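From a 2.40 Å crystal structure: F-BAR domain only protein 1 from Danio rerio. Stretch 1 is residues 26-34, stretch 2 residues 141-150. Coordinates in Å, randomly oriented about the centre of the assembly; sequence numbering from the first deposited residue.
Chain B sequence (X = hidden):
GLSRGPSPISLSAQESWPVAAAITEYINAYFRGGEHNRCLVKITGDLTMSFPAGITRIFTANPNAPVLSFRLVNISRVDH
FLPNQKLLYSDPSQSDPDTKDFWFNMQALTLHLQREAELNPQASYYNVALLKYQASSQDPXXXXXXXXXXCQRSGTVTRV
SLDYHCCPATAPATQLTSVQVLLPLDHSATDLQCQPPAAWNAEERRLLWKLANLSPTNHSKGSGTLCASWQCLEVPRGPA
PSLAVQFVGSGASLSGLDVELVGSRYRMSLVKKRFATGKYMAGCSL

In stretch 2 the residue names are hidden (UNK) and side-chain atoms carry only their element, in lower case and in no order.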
# COMPACT_ATOMS: atom_id res chain seq x y z
N TYR B 26 -0.20 -0.54 3.07
CA TYR B 26 -1.60 -0.69 3.44
C TYR B 26 -2.04 0.48 4.31
O TYR B 26 -1.28 0.98 5.14
CB TYR B 26 -1.86 -1.99 4.17
CG TYR B 26 -1.69 -3.19 3.29
CD1 TYR B 26 -2.74 -3.66 2.53
CD2 TYR B 26 -0.47 -3.82 3.20
CE1 TYR B 26 -2.57 -4.76 1.72
CE2 TYR B 26 -0.30 -4.91 2.40
CZ TYR B 26 -1.34 -5.37 1.66
OH TYR B 26 -1.15 -6.47 0.86
N ILE B 27 -3.27 0.93 4.12
CA ILE B 27 -3.76 2.08 4.85
C ILE B 27 -5.05 1.74 5.57
O ILE B 27 -5.99 1.21 4.97
CB ILE B 27 -3.92 3.31 3.93
CG1 ILE B 27 -4.37 4.51 4.77
CG2 ILE B 27 -4.84 3.03 2.77
CD1 ILE B 27 -4.25 5.83 4.09
N ASN B 28 -5.08 2.02 6.86
CA ASN B 28 -6.27 1.93 7.68
C ASN B 28 -6.70 3.35 8.02
O ASN B 28 -5.87 4.22 8.26
CB ASN B 28 -6.01 1.14 8.95
CG ASN B 28 -5.88 -0.34 8.71
OD1 ASN B 28 -6.34 -0.86 7.71
ND2 ASN B 28 -5.30 -1.03 9.65
N ALA B 29 -7.99 3.60 8.01
CA ALA B 29 -8.45 4.94 8.30
C ALA B 29 -9.82 4.87 8.97
O ALA B 29 -10.55 3.90 8.80
CB ALA B 29 -8.51 5.81 7.04
N TYR B 30 -10.12 5.89 9.76
CA TYR B 30 -11.43 6.01 10.38
C TYR B 30 -11.86 7.47 10.39
O TYR B 30 -11.17 8.31 10.96
CB TYR B 30 -11.43 5.45 11.80
CG TYR B 30 -12.80 5.44 12.41
CD1 TYR B 30 -13.87 4.86 11.76
CD2 TYR B 30 -13.03 5.98 13.66
CE1 TYR B 30 -15.11 4.83 12.30
CE2 TYR B 30 -14.29 5.95 14.23
CZ TYR B 30 -15.33 5.38 13.54
OH TYR B 30 -16.59 5.34 14.08
N PHE B 31 -13.00 7.74 9.79
CA PHE B 31 -13.61 9.06 9.83
C PHE B 31 -14.79 8.98 10.78
O PHE B 31 -15.74 8.22 10.53
CB PHE B 31 -14.05 9.50 8.44
CG PHE B 31 -12.91 9.75 7.50
CD1 PHE B 31 -12.32 8.72 6.79
CD2 PHE B 31 -12.44 11.03 7.30
CE1 PHE B 31 -11.29 8.97 5.91
CE2 PHE B 31 -11.41 11.27 6.43
CZ PHE B 31 -10.83 10.24 5.74
N ARG B 32 -14.72 9.72 11.88
CA ARG B 32 -15.68 9.54 12.96
C ARG B 32 -17.06 10.05 12.58
O ARG B 32 -18.07 9.49 13.00
CB ARG B 32 -15.19 10.24 14.22
CG ARG B 32 -13.91 9.67 14.79
CD ARG B 32 -13.73 10.07 16.26
NE ARG B 32 -14.94 9.80 17.03
CZ ARG B 32 -15.29 8.59 17.47
NH1 ARG B 32 -16.42 8.44 18.16
NH2 ARG B 32 -14.53 7.54 17.23
N GLY B 33 -17.13 11.12 11.80
CA GLY B 33 -18.43 11.68 11.50
C GLY B 33 -18.85 12.66 12.58
O GLY B 33 -18.02 13.24 13.29
N GLY B 34 -20.16 12.84 12.71
CA GLY B 34 -20.58 13.80 13.70
C GLY B 34 -20.19 15.21 13.29
O GLY B 34 -20.04 15.54 12.11
N UNK B 141 -5.23 15.08 5.75
CA UNK B 141 -4.40 15.30 4.58
C UNK B 141 -3.57 14.08 4.21
O UNK B 141 -3.00 14.05 3.12
c UNK B 141 -3.45 16.44 4.85
o UNK B 141 -2.58 16.11 5.90
N UNK B 142 -3.44 13.12 5.11
CA UNK B 142 -2.71 11.90 4.82
C UNK B 142 -3.59 10.85 4.16
O UNK B 142 -3.07 9.85 3.68
c UNK B 142 -2.10 11.33 6.09
c UNK B 142 -0.69 13.51 6.42
n UNK B 142 0.48 16.03 5.84
n UNK B 142 0.59 13.99 6.92
c UNK B 142 -0.87 12.03 6.72
c UNK B 142 1.11 15.18 6.64
n UNK B 142 2.29 15.52 7.14
N UNK B 143 -4.87 11.04 4.13
CA UNK B 143 -5.75 10.03 3.57
C UNK B 143 -6.08 10.37 2.13
O UNK B 143 -6.53 11.48 1.86
c UNK B 143 -7.03 9.93 4.37
N UNK B 144 -5.87 9.46 1.19
CA UNK B 144 -6.13 9.79 -0.21
C UNK B 144 -7.59 10.03 -0.53
O UNK B 144 -7.91 10.79 -1.45
c UNK B 144 -5.59 8.57 -0.96
c UNK B 144 -5.36 8.09 1.35
c UNK B 144 -5.60 7.49 0.01
N UNK B 145 -8.50 9.40 0.19
CA UNK B 145 -9.91 9.52 -0.09
C UNK B 145 -10.61 10.01 1.17
O UNK B 145 -10.56 9.35 2.21
c UNK B 145 -10.47 8.17 -0.55
c UNK B 145 -12.34 6.73 -1.29
c UNK B 145 -12.15 9.04 -2.12
c UNK B 145 -11.92 8.13 -0.96
N UNK B 146 -11.21 11.18 1.09
CA UNK B 146 -11.90 11.77 2.21
C UNK B 146 -13.34 11.29 2.23
O UNK B 146 -14.00 11.30 1.20
c UNK B 146 -10.84 13.85 3.10
c UNK B 146 -11.86 13.29 2.13
c UNK B 146 -10.99 15.35 3.21
c UNK B 146 -9.47 13.45 2.64
N UNK B 147 -13.80 10.85 3.40
CA UNK B 147 -15.14 10.32 3.57
C UNK B 147 -15.91 11.14 4.60
O UNK B 147 -15.37 11.50 5.64
c UNK B 147 -15.12 8.87 4.02
c UNK B 147 -14.45 6.52 3.78
c UNK B 147 -14.60 7.97 1.78
c UNK B 147 -14.27 7.90 3.24
N UNK B 148 -17.18 11.43 4.30
CA UNK B 148 -18.10 12.00 5.27
C UNK B 148 -19.43 11.27 5.19
O UNK B 148 -20.13 11.38 4.18
o UNK B 148 -19.22 14.02 5.96
c UNK B 148 -18.30 13.49 5.03
N UNK B 149 -19.78 10.55 6.25
CA UNK B 149 -21.03 9.83 6.36
C UNK B 149 -21.97 10.51 7.34
O UNK B 149 -21.54 11.10 8.33
c UNK B 149 -20.79 8.39 6.79
N UNK B 150 -23.26 10.43 7.05
CA UNK B 150 -24.31 11.00 7.88
C UNK B 150 -25.43 9.98 8.00
O UNK B 150 -25.64 9.17 7.10
c UNK B 150 -24.37 14.69 6.62
o UNK B 150 -25.55 14.69 6.21
c UNK B 150 -23.84 13.43 7.27
c UNK B 150 -24.85 12.31 7.30
o UNK B 150 -23.61 15.67 6.50

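Position 141 carries one carbon and then one oxygen, far from stretch 1: a hydroxymethyl group, Ser141. Position 142 has three carbons, a nitrogen, and then a carbon bearing two more nitrogens, the guanidinium pattern of Arg142. Its CA-to-CB bond runs sideways and the chain's end leads away from stretch 1; its NH1 donates a hydrogen bond to Ser141 OG at 3.1 Å, though the arginine is poorly ordered and the place of the serine OG is less sure. What it offers the contact is backbone, with the carbonyl O of Arg142 4.2 Å from Ile27 CD1.

Position 143 shows a single carbon, its CB, 4.1 Å from Phe31 CZ, with the CA-to-CB bond pointing toward stretch 1. One carbon and nothing more is Ala143. At position 144 three carbons close a ring onto the backbone nitrogen, so it is Pro144; its CD sits 3.7 Å from Ile27 CD1, packing the tip of the isoleucine against the ring.

Position 145 has four carbons forked at the second, with chi1 t and chi2 p: Leu145. The side chain stays 6.6 Å or more from stretch 1, while the backbone O of Leu145 approaches Phe31 CZ at 3.7 Å. Position 146 repeats the four forked carbons, here with CA-to-CB pointing away and chi1 off the wells at -103°. This is Leu146, which still reaches the ring, its CG 4.3 Å from Phe31 CE2.

Position 147 has four carbons forked at the second, on a CA-to-CB bond that points toward stretch 1: Leu147. Its CB lies 3.9 Å from Phe31 CD1, its N sits over one face of the ring, and its O is 3.4 Å from Phe31 CD2.

Position 148 has one carbon then one oxygen, with the CA-to-CB bond pointing away: Ser148. Position 149 has one carbon, directed sideways, Ala149; its O is 4.5 Å from Gly33 CA. The three carbons of position 150, the last carrying two oxygens, make Glu150, an exposed carboxylate without a partner on stretch 1.

The contact works without a single hydrogen bond between the stretches. The strand axes, 7.8 Å apart at closest approach and 37° from parallel, are joined by side chains of stretch 1 packing on side chains and backbone of stretch 2, and 319 Å² is buried, both sides summed. Phe31 is the anchor, covered over 104 Å² and touching every position from Ala143 to Leu147 except Pro144. Ile27, four residues and so two strand repeats earlier, points its CA-to-CB bond to the same side and meets Pro144. At the other end Gly33 adopts backbone angles that by themselves call for glycine, since a CB would jam against the preceding carbonyl O.

Stretch 2, residues 141-150: SRAPLLLSAE
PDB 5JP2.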